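Local coordinates for glycosyl hydrolase, family 31/fibronectin type III domain protein (Clostridium perfringens, PDB 4UAP), which binds galacto-configured sugars such as N-acetylgalactosamine through a family 32 carbohydrate-binding module of a family 31 glycoside hydrolase, at the calcium ion site and the 2-acetamido-2-deoxy-beta-D-galactopyranose site. Numbering follows the deposited sequence.

Site 1 holds a calcium ion inside the beta-sandwich module, and site 2 holds the sugar among loops at one end of it. The centres of their C-alpha atoms lie about 11 Å apart, and Arg36 belongs to both. Immediately after the 3-10 helix 33-35, whose Ser35 is a calcium ligand, this residue sends its guanidinium toward the sugar pocket, where it pairs with Asp33 and Asp38. The calcium therefore probably acts structurally, steadying the segment whose Arg36 and neighbouring acids brace the pocket from behind; the ion itself touches no sugar atom. A single chain carries both sites.

Site 1: the calcium ion site. Residues 18, 23-24, 26-31, 34-36, 143-144. With CA (calcium ion), chain B.
The calcium site of this family 32 carbohydrate-binding module lies in the beta-sandwich, where the loop from 3-10 helix 21-24 to 3-10 helix 33-35 meets the start of strand 141-149. Seven protein oxygens coordinate the ion, a minimum count because waters may go unseen. Four are backbone carbonyls, from Lys23, Thr28, Ser35 and Asn143, with Asn143 O at 2.3 Å from CA. The other three are side-chain oxygens: the hydroxyl OG1 of Thr28 and one carboxylate oxygen each from Asp26 and Glu144.

Both acids bind through one oxygen. In Asp26, CG sits in the crowded position between the backbone N and carbonyl carbon (chi1 63°), which brings OD1 to 2.5 Å from CA while OD2 stays 3.9 Å from CA. That OD2 accepts a hydrogen bond from Thr28 OG1 at 2.5 Å, reached from above the carboxylate plane, so the hydroxyl serves metal and acid together; the calcium would be expected to polarise it. Thr28 OG1 takes the same crowded position (chi1 50°), letting hydroxyl and carbonyl of one residue both face the ion. Glu144 starts with CG anti to its backbone N and then bends at chi2 (89°), placing OE2 at 2.3 Å from CA. Its OE1 receives Gly27 N at 2.7 Å on the syn lone pair, which, with the metal bond, should limit the carboxylate's rotation.

A second shell ties the loop together. Lys23 NZ donates hydrogen bonds to Gly18 O, nearly along the C=O axis, and to Ser34 O, from above that carbonyl plane. The Asn143 amide nitrogen ND2 donates to Thr29 O and, close to its own amide plane, to Ser31 OG. Ser30 OG and Ser35 OG share a hydrogen bond of 2.7 Å, its direction undecided. Arg36 NH1 donates to Ser31 O at 2.8 Å, with the acceptor in the guanidinium plane, extending the network toward the sugar pocket.

Site 2: the 2-acetamido-2-deoxy-beta-D-galactopyranose site. Residues 33, 36, 38, 41-42, 75, 85, 135. With NGA (2-acetamido-2-deoxy-beta-D-galactopyranose), chain C.
Trp41 lays one face of its indole against the pyranose ring of the beta-GalNAc, with CG anti to its carbonyl carbon (chi1 -69°). Sugar C4 lies over the five-membered ring, 3.6 Å from its centroid, and C3 lies over the six-membered ring, giving CH-pi contacts. C5 and C6 continue along the pyrrole side, near CG and CD1. At the indole edge NE1 donates to Asp38 OD2 at 2.8 Å, on its anti lone pair, which should restrain the indole's rotation.

Arg75 comes edge-on to the O3/O4 side of the sugar, CG anti to its backbone N (chi1 -178°) and the chain extended to NE. NH1 grips two hydroxyls, O3 at 2.9 Å and the axial O4 at 3.1 Å, both near its plane; the contacts of NH2 with O3 and the acetamido O7 are weak. Because O4 is axial in the galacto configuration, this pairing suits such sugars. Water 1 joins O4 to Asp38 OD2.

Over one face of the Arg75 guanidinium lies that of Arg36, displaced toward the rim, with Arg75 CZ 3.3 Å above the Arg36 plane. Arg36 grips Asp38 side-on, NE to OD1 at 2.9 Å and NH2 to OD2 at 2.7 Å, each on a syn lone pair; NH1 pairs with Asp33 OD1. The two acids would offset the paired positive charges.

At the opposite end, the backbone N of Ile42 gives O6 a nearly straight bond of 3.0 Å (174° at H). Water 2 connects O6 to Ile42 O, and water 3 connects it to NZ of the extended Lys135. The pocket thus gives the module its recognition of galacto-configured sugars, and presumably brings the hydrolase to glycans that carry them.

Site 1: the calcium ion site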
loop_
_atom_site.group_PDB
_atom_site.type_symbol
_atom_site.label_atom_id
_atom_site.label_comp_id
_atom_site.label_asym_id
_atom_site.label_seq_id
_atom_site.Cartn_x
_atom_site.Cartn_y
_atom_site.Cartn_z
ATOM N N GLY A 18 15.189 -4.653 -3.756
ATOM C CA GLY A 18 14.665 -4.602 -5.110
ATOM C C GLY A 18 13.149 -4.535 -5.182
ATOM O O GLY A 18 12.578 -4.426 -6.264
ATOM N N LYS A 23 8.121 0.564 -5.919
ATOM C CA LYS A 23 7.280 -0.405 -6.633
ATOM C C LYS A 23 5.787 -0.190 -6.362
ATOM O O LYS A 23 4.939 -0.813 -6.998
ATOM C CB LYS A 23 7.690 -1.838 -6.263
ATOM C CG LYS A 23 9.102 -2.229 -6.741
ATOM C CD LYS A 23 9.193 -2.168 -8.268
ATOM C CE LYS A 23 10.595 -2.518 -8.784
ATOM N NZ LYS A 23 10.841 -3.988 -8.815
ATOM N N LEU A 24 5.464 0.678 -5.409
ATOM C CA LEU A 24 4.064 1.020 -5.158
ATOM C C LEU A 24 3.544 1.996 -6.205
ATOM O O LEU A 24 2.339 2.091 -6.427
ATOM C CB LEU A 24 3.881 1.636 -3.762
ATOM C CG LEU A 24 4.158 0.752 -2.545
ATOM C CD1 LEU A 24 4.138 1.595 -1.246
ATOM C CD2 LEU A 24 3.154 -0.407 -2.470
ATOM N N ASP A 26 5.336 2.571 -9.469
ATOM C CA ASP A 26 6.124 2.489 -10.699
ATOM C C ASP A 26 5.255 2.201 -11.923
ATOM O O ASP A 26 5.763 2.099 -13.035
ATOM C CB ASP A 26 7.203 1.420 -10.576
ATOM C CG ASP A 26 6.622 0.039 -10.393
ATOM O OD1 ASP A 26 5.715 -0.108 -9.550
ATOM O OD2 ASP A 26 7.053 -0.898 -11.097
ATOM N N GLY A 27 3.949 2.067 -11.717
ATOM C CA GLY A 27 3.026 1.860 -12.819
ATOM C C GLY A 27 2.863 0.398 -13.189
ATOM O O GLY A 27 2.475 0.079 -14.310
ATOM N N THR A 28 3.163 -0.499 -12.255
ATOM C CA THR A 28 3.002 -1.928 -12.495
ATOM C C THR A 28 1.986 -2.515 -11.536
ATOM O O THR A 28 2.256 -2.639 -10.344
ATOM C CB THR A 28 4.335 -2.701 -12.336
ATOM O OG1 THR A 28 4.957 -2.343 -11.093
ATOM C CG2 THR A 28 5.287 -2.375 -13.486
ATOM N N THR A 29 0.831 -2.912 -12.057
ATOM C CA THR A 29 -0.238 -3.405 -11.192
ATOM C C THR A 29 -0.346 -4.927 -11.159
ATOM O O THR A 29 -1.183 -5.474 -10.443
ATOM C CB THR A 29 -1.602 -2.842 -11.630
ATOM O OG1 THR A 29 -1.825 -3.182 -13.002
ATOM C CG2 THR A 29 -1.639 -1.325 -11.462
ATOM N N SER A 30 0.481 -5.617 -11.934
ATOM C CA SER A 30 0.419 -7.082 -11.947
ATOM C C SER A 30 0.987 -7.650 -10.652
ATOM O O SER A 30 1.657 -6.938 -9.894
ATOM C CB SER A 30 1.180 -7.657 -13.143
ATOM O OG SER A 30 2.575 -7.650 -12.891
ATOM N N SER A 31 0.731 -8.930 -10.406
ATOM C CA SER A 31 1.190 -9.591 -9.180
ATOM C C SER A 31 2.595 -10.187 -9.298
ATOM O O SER A 31 3.085 -10.812 -8.352
ATOM C CB SER A 31 0.206 -10.693 -8.777
ATOM O OG SER A 31 -1.058 -10.147 -8.430
ATOM N N SER A 34 8.339 -8.763 -10.013
ATOM C CA SER A 34 8.978 -7.547 -10.499
ATOM C C SER A 34 8.103 -6.288 -10.346
ATOM O O SER A 34 8.596 -5.167 -10.497
ATOM C CB SER A 34 9.378 -7.728 -11.964
ATOM O OG SER A 34 8.236 -7.983 -12.761
ATOM N N SER A 35 6.820 -6.472 -10.043
ATOM C CA SER A 35 5.890 -5.342 -9.866
ATOM C C SER A 35 5.748 -4.861 -8.419
ATOM O O SER A 35 5.345 -3.720 -8.174
ATOM C CB SER A 35 4.488 -5.713 -10.375
ATOM O OG SER A 35 4.498 -6.123 -11.733
ATOM N N ARG A 36 6.062 -5.729 -7.463
ATOM C CA ARG A 36 5.576 -5.561 -6.094
ATOM C C ARG A 36 6.530 -4.890 -5.115
ATOM O O ARG A 36 7.750 -4.949 -5.278
ATOM C CB ARG A 36 5.204 -6.931 -5.502
ATOM C CG ARG A 36 4.190 -7.740 -6.293
ATOM C CD ARG A 36 3.629 -8.859 -5.420
ATOM N NE ARG A 36 4.701 -9.563 -4.715
ATOM C CZ ARG A 36 5.321 -10.651 -5.165
ATOM N NH1 ARG A 36 4.973 -11.204 -6.330
ATOM N NH2 ARG A 36 6.291 -11.192 -4.442
ATOM N N ASN A 143 1.054 -4.848 -4.947
ATOM C CA ASN A 143 1.455 -4.603 -6.335
ATOM C C ASN A 143 1.660 -3.131 -6.660
ATOM O O ASN A 143 2.592 -2.757 -7.353
ATOM C CB ASN A 143 0.406 -5.159 -7.307
ATOM C CG ASN A 143 0.160 -6.632 -7.124
ATOM O OD1 ASN A 143 0.855 -7.303 -6.354
ATOM N ND2 ASN A 143 -0.830 -7.157 -7.850
ATOM N N GLU A 144 0.751 -2.295 -6.179
ATOM C CA GLU A 144 0.687 -0.912 -6.629
ATOM C C GLU A 144 -0.361 -0.194 -5.810
ATOM O O GLU A 144 -1.315 -0.814 -5.346
ATOM C CB GLU A 144 0.333 -0.829 -8.129
ATOM C CG GLU A 144 0.444 0.596 -8.744
ATOM C CD GLU A 144 1.838 0.903 -9.298
ATOM O OE1 GLU A 144 2.038 1.994 -9.867
ATOM O OE2 GLU A 144 2.744 0.053 -9.166
HETATM CA CA CA B . 4.064 -1.821 -8.844
#

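Site 2: the 2-acetamido-2-deoxy-beta-D-galactopyranose site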
loop_
_atom_site.group_PDB
_atom_site.type_symbol
_atom_site.label_atom_id
_atom_site.label_comp_id
_atom_site.label_asym_id
_atom_site.label_seq_id
_atom_site.Cartn_x
_atom_site.Cartn_y
_atom_site.Cartn_z
ATOM N N ASP A 33 6.583 -10.782 -9.300
ATOM C CA ASP A 33 7.599 -10.346 -8.333
ATOM C C ASP A 33 8.181 -8.990 -8.709
ATOM O O ASP A 33 8.493 -8.169 -7.838
ATOM C CB ASP A 33 8.752 -11.353 -8.227
ATOM C CG ASP A 33 8.357 -12.645 -7.528
ATOM O OD1 ASP A 33 7.279 -12.694 -6.894
ATOM O OD2 ASP A 33 9.147 -13.613 -7.600
ATOM N N ARG A 36 6.062 -5.729 -7.463
ATOM C CA ARG A 36 5.576 -5.561 -6.094
ATOM C C ARG A 36 6.530 -4.890 -5.115
ATOM O O ARG A 36 7.750 -4.949 -5.278
ATOM C CB ARG A 36 5.204 -6.931 -5.502
ATOM C CG ARG A 36 4.190 -7.740 -6.293
ATOM C CD ARG A 36 3.629 -8.859 -5.420
ATOM N NE ARG A 36 4.701 -9.563 -4.715
ATOM C CZ ARG A 36 5.321 -10.651 -5.165
ATOM N NH1 ARG A 36 4.973 -11.204 -6.330
ATOM N NH2 ARG A 36 6.291 -11.192 -4.442
ATOM N N ASP A 38 7.385 -5.725 -1.321
ATOM C CA ASP A 38 7.274 -6.841 -0.387
ATOM C C ASP A 38 8.046 -6.539 0.899
ATOM O O ASP A 38 9.148 -5.994 0.852
ATOM C CB ASP A 38 7.840 -8.137 -0.993
ATOM C CG ASP A 38 6.856 -8.876 -1.917
ATOM O OD1 ASP A 38 5.893 -8.279 -2.455
ATOM O OD2 ASP A 38 7.076 -10.088 -2.111
ATOM N N TRP A 41 11.711 -10.960 2.496
ATOM C CA TRP A 41 11.457 -12.395 2.367
ATOM C C TRP A 41 12.181 -13.184 3.451
ATOM O O TRP A 41 13.261 -12.796 3.899
ATOM C CB TRP A 41 11.888 -12.907 0.993
ATOM C CG TRP A 41 11.041 -12.415 -0.138
ATOM C CD1 TRP A 41 10.120 -11.397 -0.104
ATOM C CD2 TRP A 41 11.044 -12.910 -1.478
ATOM N NE1 TRP A 41 9.549 -11.241 -1.344
ATOM C CE2 TRP A 41 10.097 -12.156 -2.205
ATOM C CE3 TRP A 41 11.744 -13.938 -2.132
ATOM C CZ2 TRP A 41 9.838 -12.389 -3.560
ATOM C CZ3 TRP A 41 11.486 -14.166 -3.480
ATOM C CH2 TRP A 41 10.540 -13.395 -4.179
ATOM N N ILE A 42 11.565 -14.278 3.879
ATOM C CA ILE A 42 12.166 -15.180 4.844
ATOM C C ILE A 42 12.887 -16.313 4.122
ATOM O O ILE A 42 12.247 -17.107 3.440
ATOM C CB ILE A 42 11.112 -15.789 5.784
ATOM C CG1 ILE A 42 10.236 -14.697 6.399
ATOM C CG2 ILE A 42 11.792 -16.629 6.859
ATOM C CD1 ILE A 42 11.008 -13.637 7.078
ATOM N N ARG A 75 -1.811 -8.649 -4.121
ATOM C CA ARG A 75 -1.142 -9.753 -4.791
ATOM C C ARG A 75 -2.116 -10.910 -4.962
ATOM O O ARG A 75 -2.606 -11.466 -3.982
ATOM C CB ARG A 75 0.094 -10.209 -4.015
ATOM C CG ARG A 75 0.840 -11.341 -4.720
ATOM C CD ARG A 75 1.946 -11.899 -3.858
ATOM N NE ARG A 75 2.635 -12.980 -4.549
ATOM C CZ ARG A 75 3.689 -13.619 -4.055
ATOM N NH1 ARG A 75 4.165 -13.280 -2.862
ATOM N NH2 ARG A 75 4.258 -14.589 -4.755
ATOM N N ALA A 85 0.449 -14.053 0.816
ATOM C CA ALA A 85 1.305 -12.947 1.259
ATOM C C ALA A 85 0.616 -11.582 1.132
ATOM O O ALA A 85 1.152 -10.573 1.584
ATOM C CB ALA A 85 2.619 -12.950 0.471
ATOM N N LYS A 135 -0.848 -14.198 5.887
ATOM C CA LYS A 135 0.130 -15.208 6.301
ATOM C C LYS A 135 0.554 -14.984 7.735
ATOM O O LYS A 135 0.213 -15.769 8.612
ATOM C CB LYS A 135 1.352 -15.197 5.375
ATOM C CG LYS A 135 2.290 -16.382 5.568
ATOM C CD LYS A 135 3.472 -16.265 4.629
ATOM C CE LYS A 135 4.473 -17.398 4.847
ATOM N NZ LYS A 135 5.606 -17.288 3.874
HETATM C C1 NGA C . 7.549 -16.845 -0.455
HETATM C C2 NGA C . 6.909 -16.282 -1.720
HETATM C C3 NGA C . 7.496 -14.919 -2.024
HETATM C C4 NGA C . 7.377 -14.047 -0.781
HETATM C C5 NGA C . 8.180 -14.695 0.347
HETATM C C6 NGA C . 8.163 -13.972 1.687
HETATM C C7 NGA C . 6.095 -17.656 -3.599
HETATM C C8 NGA C . 6.490 -18.539 -4.748
HETATM N N2 NGA C . 7.105 -17.178 -2.861
HETATM O O1 NGA C . 6.729 -17.889 0.014
HETATM O O3 NGA C . 6.802 -14.394 -3.130
HETATM O O4 NGA C . 6.015 -13.960 -0.421
HETATM O O5 NGA C . 7.631 -15.949 0.627
HETATM O O6 NGA C . 8.841 -14.756 2.664
HETATM O O7 NGA C . 4.899 -17.412 -3.384
HETATM O O HOH W 1 5.880 -11.448 -0.067
HETATM O O HOH W 2 9.599 -17.722 3.084
HETATM O O HOH W 3 6.958 -15.131 4.817
#